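Local coordinates for succinoglycan biosynthesis protein (Bacillus cereus ATCC 14579, PDB 2QGM) that is named for succinoglycan biosynthesis but belongs to the erythromycin esterase-like family, and is probably a hydrolase whose substrate is not established, at residues A305-E317 and Y421-I433. Numbering follows the deposited sequence.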
loop_
_atom_site.group_PDB
_atom_site.type_symbol
_atom_site.label_atom_id
_atom_site.label_comp_id
_atom_site.label_asym_id
_atom_site.label_seq_id
_atom_site.Cartn_x
_atom_site.Cartn_y
_atom_site.Cartn_z
ATOM N N ALA A 305 0.037 -1.979 -0.019
ATOM C CA ALA A 305 -0.982 -1.469 0.894
ATOM C C ALA A 305 -1.938 -2.591 1.235
ATOM O O ALA A 305 -1.782 -3.707 0.753
ATOM C CB ALA A 305 -1.739 -0.320 0.227
ATOM N N HIS A 306 -2.914 -2.299 2.078
ATOM C CA HIS A 306 -3.898 -3.300 2.441
ATOM C C HIS A 306 -4.753 -3.608 1.212
ATOM O O HIS A 306 -4.850 -2.787 0.303
ATOM C CB HIS A 306 -4.802 -2.772 3.553
ATOM C CG HIS A 306 -5.645 -3.830 4.193
ATOM N ND1 HIS A 306 -6.739 -4.396 3.572
ATOM C CD2 HIS A 306 -5.531 -4.454 5.391
ATOM C CE1 HIS A 306 -7.259 -5.321 4.358
ATOM N NE2 HIS A 306 -6.544 -5.376 5.468
ATOM N N ASN A 307 -5.365 -4.789 1.181
ATOM C CA ASN A 307 -6.254 -5.167 0.080
ATOM C C ASN A 307 -7.248 -4.043 -0.178
ATOM O O ASN A 307 -7.540 -3.696 -1.318
ATOM C CB ASN A 307 -7.075 -6.411 0.432
ATOM C CG ASN A 307 -6.336 -7.709 0.181
ATOM O OD1 ASN A 307 -5.284 -7.739 -0.461
ATOM N ND2 ASN A 307 -6.908 -8.807 0.670
ATOM N N ILE A 308 -7.790 -3.493 0.900
ATOM C CA ILE A 308 -8.777 -2.425 0.800
ATOM C C ILE A 308 -8.365 -1.259 -0.101
ATOM O O ILE A 308 -9.163 -0.782 -0.911
ATOM C CB ILE A 308 -9.102 -1.870 2.199
ATOM C CG1 ILE A 308 -9.810 -2.939 3.030
ATOM C CG2 ILE A 308 -9.926 -0.587 2.075
ATOM C CD1 ILE A 308 -11.168 -3.350 2.500
ATOM N N HIS A 309 -7.123 -0.806 0.038
ATOM C CA HIS A 309 -6.640 0.329 -0.738
ATOM C C HIS A 309 -6.212 0.048 -2.174
ATOM O O HIS A 309 -6.305 0.929 -3.022
ATOM C CB HIS A 309 -5.494 1.016 0.018
ATOM C CG HIS A 309 -5.901 1.561 1.350
ATOM N ND1 HIS A 309 -6.700 2.673 1.488
ATOM C CD2 HIS A 309 -5.651 1.116 2.607
ATOM C CE1 HIS A 309 -6.927 2.893 2.772
ATOM N NE2 HIS A 309 -6.301 1.961 3.470
ATOM N N ILE A 310 -5.745 -1.166 -2.458
ATOM C CA ILE A 310 -5.320 -1.476 -3.818
ATOM C C ILE A 310 -6.438 -2.014 -4.713
ATOM O O ILE A 310 -6.311 -2.009 -5.940
ATOM C CB ILE A 310 -4.122 -2.475 -3.829
ATOM C CG1 ILE A 310 -4.525 -3.820 -3.235
ATOM C CG2 ILE A 310 -2.948 -1.878 -3.062
ATOM C CD1 ILE A 310 -4.986 -4.836 -4.270
ATOM N N ALA A 311 -7.539 -2.451 -4.103
ATOM C CA ALA A 311 -8.681 -3.015 -4.834
ATOM C C ALA A 311 -9.305 -2.102 -5.884
ATOM O O ALA A 311 -9.319 -0.882 -5.744
ATOM C CB ALA A 311 -9.761 -3.450 -3.842
ATOM N N LYS A 312 -9.836 -2.720 -6.931
ATOM C CA LYS A 312 -10.474 -1.987 -8.007
ATOM C C LYS A 312 -11.816 -1.415 -7.561
ATOM O O LYS A 312 -12.288 -0.412 -8.109
ATOM C CB LYS A 312 -10.689 -2.909 -9.209
ATOM C CG LYS A 312 -9.398 -3.448 -9.789
ATOM C CD LYS A 312 -9.650 -4.373 -10.965
ATOM C CE LYS A 312 -10.201 -5.721 -10.523
ATOM N NZ LYS A 312 -10.385 -6.646 -11.685
ATOM N N GLY A 313 -12.426 -2.051 -6.565
ATOM C CA GLY A 313 -13.719 -1.596 -6.082
ATOM C C GLY A 313 -13.838 -1.414 -4.583
ATOM O O GLY A 313 -12.842 -1.237 -3.883
ATOM N N ILE A 314 -15.072 -1.467 -4.091
ATOM C CA ILE A 314 -15.352 -1.287 -2.669
ATOM C C ILE A 314 -15.665 -2.579 -1.926
ATOM O O ILE A 314 -16.601 -3.299 -2.271
ATOM C CB ILE A 314 -16.544 -0.341 -2.460
ATOM C CG1 ILE A 314 -17.551 -0.535 -3.599
ATOM C CG2 ILE A 314 -16.055 1.098 -2.362
ATOM C CD1 ILE A 314 -18.940 0.031 -3.327
ATOM N N ILE A 315 -14.891 -2.847 -0.883
ATOM C CA ILE A 315 -15.096 -4.031 -0.070
ATOM C C ILE A 315 -15.866 -3.651 1.191
ATOM O O ILE A 315 -16.901 -4.240 1.496
ATOM C CB ILE A 315 -13.751 -4.668 0.316
ATOM C CG1 ILE A 315 -13.003 -5.093 -0.942
ATOM C CG2 ILE A 315 -13.981 -5.867 1.217
ATOM C CD1 ILE A 315 -11.666 -5.738 -0.659
ATOM N N ASP A 316 -15.354 -2.652 1.904
ATOM C CA ASP A 316 -15.956 -2.145 3.136
ATOM C C ASP A 316 -16.573 -0.786 2.795
ATOM O O ASP A 316 -15.917 0.247 2.895
ATOM C CB ASP A 316 -14.870 -1.967 4.205
ATOM C CG ASP A 316 -15.438 -1.748 5.597
ATOM O OD1 ASP A 316 -16.501 -1.107 5.717
ATOM O OD2 ASP A 316 -14.809 -2.212 6.574
ATOM N N GLU A 317 -17.839 -0.784 2.398
ATOM C CA GLU A 317 -18.492 0.460 2.007
ATOM C C GLU A 317 -18.662 1.506 3.106
ATOM O O GLU A 317 -18.653 2.703 2.822
ATOM C CB GLU A 317 -19.852 0.155 1.375
ATOM C CG GLU A 317 -20.467 1.339 0.639
ATOM C CD GLU A 317 -21.616 0.913 -0.253
ATOM O OE1 GLU A 317 -21.400 0.021 -1.101
ATOM O OE2 GLU A 317 -22.724 1.472 -0.118
ATOM N N TYR A 421 -15.967 -10.029 7.372
ATOM C CA TYR A 421 -16.329 -10.634 6.090
ATOM C C TYR A 421 -17.240 -9.667 5.347
ATOM O O TYR A 421 -18.138 -9.068 5.940
ATOM C CB TYR A 421 -17.021 -11.982 6.301
ATOM C CG TYR A 421 -16.032 -13.108 6.472
ATOM C CD1 TYR A 421 -15.319 -13.605 5.382
ATOM C CD2 TYR A 421 -15.771 -13.646 7.726
ATOM C CE1 TYR A 421 -14.369 -14.614 5.540
ATOM C CE2 TYR A 421 -14.824 -14.650 7.901
ATOM C CZ TYR A 421 -14.125 -15.131 6.806
ATOM O OH TYR A 421 -13.186 -16.117 6.983
ATOM N N PHE A 422 -16.999 -9.516 4.049
ATOM C CA PHE A 422 -17.765 -8.592 3.230
ATOM C C PHE A 422 -18.238 -9.199 1.921
ATOM O O PHE A 422 -17.455 -9.803 1.185
ATOM C CB PHE A 422 -16.912 -7.356 2.953
ATOM C CG PHE A 422 -16.488 -6.630 4.195
ATOM C CD1 PHE A 422 -17.291 -5.631 4.738
ATOM C CD2 PHE A 422 -15.308 -6.976 4.850
ATOM C CE1 PHE A 422 -16.926 -4.984 5.923
ATOM C CE2 PHE A 422 -14.931 -6.340 6.035
ATOM C CZ PHE A 422 -15.742 -5.341 6.574
ATOM N N ASP A 423 -19.525 -9.026 1.638
ATOM C CA ASP A 423 -20.114 -9.563 0.425
ATOM C C ASP A 423 -19.696 -8.767 -0.807
ATOM O O ASP A 423 -19.970 -7.572 -0.918
ATOM C CB ASP A 423 -21.637 -9.580 0.550
ATOM C CG ASP A 423 -22.298 -10.322 -0.587
ATOM O OD1 ASP A 423 -22.266 -9.808 -1.724
ATOM O OD2 ASP A 423 -22.837 -11.422 -0.347
ATOM N N THR A 424 -19.031 -9.449 -1.735
ATOM C CA THR A 424 -18.559 -8.820 -2.959
ATOM C C THR A 424 -18.059 -9.879 -3.941
ATOM O O THR A 424 -18.113 -11.074 -3.658
ATOM C CB THR A 424 -17.409 -7.823 -2.657
ATOM O OG1 THR A 424 -17.026 -7.147 -3.859
ATOM C CG2 THR A 424 -16.203 -8.563 -2.093
ATOM N N SER A 425 -17.576 -9.424 -5.092
ATOM C CA SER A 425 -17.047 -10.314 -6.117
ATOM C C SER A 425 -15.531 -10.241 -6.086
ATOM O O SER A 425 -14.962 -9.150 -5.988
ATOM C CB SER A 425 -17.561 -9.896 -7.494
ATOM O OG SER A 425 -16.693 -10.321 -8.524
ATOM N N LEU A 426 -14.873 -11.391 -6.179
ATOM C CA LEU A 426 -13.411 -11.415 -6.145
ATOM C C LEU A 426 -12.783 -10.725 -7.355
ATOM O O LEU A 426 -11.877 -9.914 -7.190
ATOM C CB LEU A 426 -12.909 -12.855 -6.032
ATOM C CG LEU A 426 -11.449 -12.975 -5.579
ATOM C CD1 LEU A 426 -11.296 -12.537 -4.117
ATOM C CD2 LEU A 426 -10.999 -14.417 -5.756
ATOM N N LEU A 427 -13.259 -11.043 -8.561
ATOM C CA LEU A 427 -12.729 -10.425 -9.779
ATOM C C LEU A 427 -12.987 -8.915 -9.772
ATOM O O LEU A 427 -12.200 -8.131 -10.303
ATOM C CB LEU A 427 -13.380 -11.038 -11.020
ATOM C CG LEU A 427 -13.032 -10.328 -12.330
ATOM C CD1 LEU A 427 -11.530 -10.463 -12.620
ATOM C CD2 LEU A 427 -13.855 -10.913 -13.464
ATOM N N GLU A 428 -14.106 -8.525 -9.173
ATOM C CA GLU A 428 -14.498 -7.126 -9.069
ATOM C C GLU A 428 -13.415 -6.331 -8.351
ATOM O O GLU A 428 -13.161 -5.166 -8.670
ATOM C CB GLU A 428 -15.814 -7.037 -8.284
ATOM C CG GLU A 428 -16.415 -5.650 -8.157
ATOM C CD GLU A 428 -17.656 -5.645 -7.275
ATOM O OE1 GLU A 428 -18.501 -6.551 -7.430
ATOM O OE2 GLU A 428 -17.794 -4.731 -6.433
ATOM N N GLN A 429 -12.777 -6.978 -7.381
ATOM C CA GLN A 429 -11.744 -6.344 -6.574
ATOM C C GLN A 429 -10.316 -6.589 -7.038
ATOM O O GLN A 429 -9.499 -5.669 -7.035
ATOM C CB GLN A 429 -11.869 -6.823 -5.121
ATOM C CG GLN A 429 -13.282 -6.734 -4.574
ATOM C CD GLN A 429 -13.778 -5.317 -4.520
ATOM O OE1 GLN A 429 -14.972 -5.070 -4.295
ATOM N NE2 GLN A 429 -12.872 -4.369 -4.712
ATOM N N PHE A 430 -10.016 -7.822 -7.445
ATOM C CA PHE A 430 -8.654 -8.169 -7.837
ATOM C C PHE A 430 -8.499 -8.874 -9.182
ATOM O O PHE A 430 -9.257 -9.791 -9.512
ATOM C CB PHE A 430 -8.032 -9.065 -6.757
ATOM C CG PHE A 430 -8.283 -8.600 -5.337
ATOM C CD1 PHE A 430 -7.839 -7.353 -4.899
ATOM C CD2 PHE A 430 -8.929 -9.437 -4.424
ATOM C CE1 PHE A 430 -8.029 -6.949 -3.575
ATOM C CE2 PHE A 430 -9.124 -9.043 -3.098
ATOM C CZ PHE A 430 -8.672 -7.793 -2.669
ATOM N N ASP A 431 -7.495 -8.464 -9.954
ATOM C CA ASP A 431 -7.229 -9.097 -11.244
ATOM C C ASP A 431 -6.593 -10.454 -10.945
ATOM O O ASP A 431 -6.911 -11.465 -11.576
ATOM C CB ASP A 431 -6.232 -8.263 -12.066
ATOM C CG ASP A 431 -6.785 -6.908 -12.475
ATOM O OD1 ASP A 431 -7.911 -6.858 -13.007
ATOM O OD2 ASP A 431 -6.084 -5.890 -12.278
ATOM N N ILE A 432 -5.700 -10.439 -9.961
ATOM C CA ILE A 432 -4.928 -11.596 -9.538
ATOM C C ILE A 432 -4.923 -11.693 -8.019
ATOM O O ILE A 432 -5.087 -10.694 -7.324
ATOM C CB ILE A 432 -3.451 -11.435 -10.001
ATOM C CG1 ILE A 432 -3.394 -11.285 -11.512
ATOM C CG2 ILE A 432 -2.602 -12.629 -9.565
ATOM C CD1 ILE A 432 -2.088 -10.712 -12.011
ATOM N N ILE A 433 -4.756 -12.903 -7.506
ATOM C CA ILE A 433 -4.660 -13.084 -6.069
ATOM C C ILE A 433 -3.568 -14.096 -5.784
ATOM O O ILE A 433 -3.250 -14.937 -6.626
ATOM C CB ILE A 433 -5.978 -13.626 -5.422
ATOM C CG1 ILE A 433 -6.345 -14.986 -6.018
ATOM C CG2 ILE A 433 -7.103 -12.628 -5.606
ATOM C CD1 ILE A 433 -7.370 -15.734 -5.197
HETATM O O HOH W 1 -16.811 -2.233 -6.809
#
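The loop leaving short helix 307-310 packs against the one-turn helix 426-429 that joins strand 421-425 to strand 432-439 of the main sheet, with Lys-312 gripping the end of that turn. Lys-312 N gives a nearly straight 3.0 Å hydrogen bond to Gln-429 O, meeting it on a lone pair in the carbonyl plane. The lysine side chain, bent at chi3 (-74°), turns back to helix 426-429. There Lys-312 NZ donates to Leu-427 O at 2.7 Å, approaching nearly along the C=O axis, and forms a 2.8 Å salt bridge with Asp-431 OD1, which it meets from above the carboxylate plane. Asp-431 OD2 accepts from Thr-338 N, so one carboxylate links the lysine to the neighbouring strand 336-344.

The Phe-430 ring swings back toward helix 307-310, against Ile-310, Ala-311 and Asn-307. Gln-429 CB sits over the centre of one face of this ring, Ile-310 CD1 approaches Phe-430 CE1 at 3.8 Å, and Asn-307 CG lies 3.7 Å from Phe-430 CZ. Asn-307 ND2 donates to Ser-341 O, which holds the amide with its plane 52° from the ring. The Gln-429 side chain, bent at chi2, passes alongside Ile-315, with Gln-429 CD 3.7 Å from Ile-315 CG1. At the other end of the loop, Ile-315 CG2 packs on Phe-422 CB, and Asp-316 brings CB over one face of the Phe-422 ring, offset toward its rim. Asp-316 OD2 lies 3.3 Å from Phe-422 CZ, carboxylate and ring planes 36° apart, while OD1 accepts from Leu-319 N.

Ser-425 OG N-caps helix 426-429, accepting from Glu-428 N. Together these contacts pack a loop following interior strand 301-304 against the connection from the two-stranded antiparallel sheet 404-408/421-425 into the mixed sheet of this erythromycin esterase-like fold.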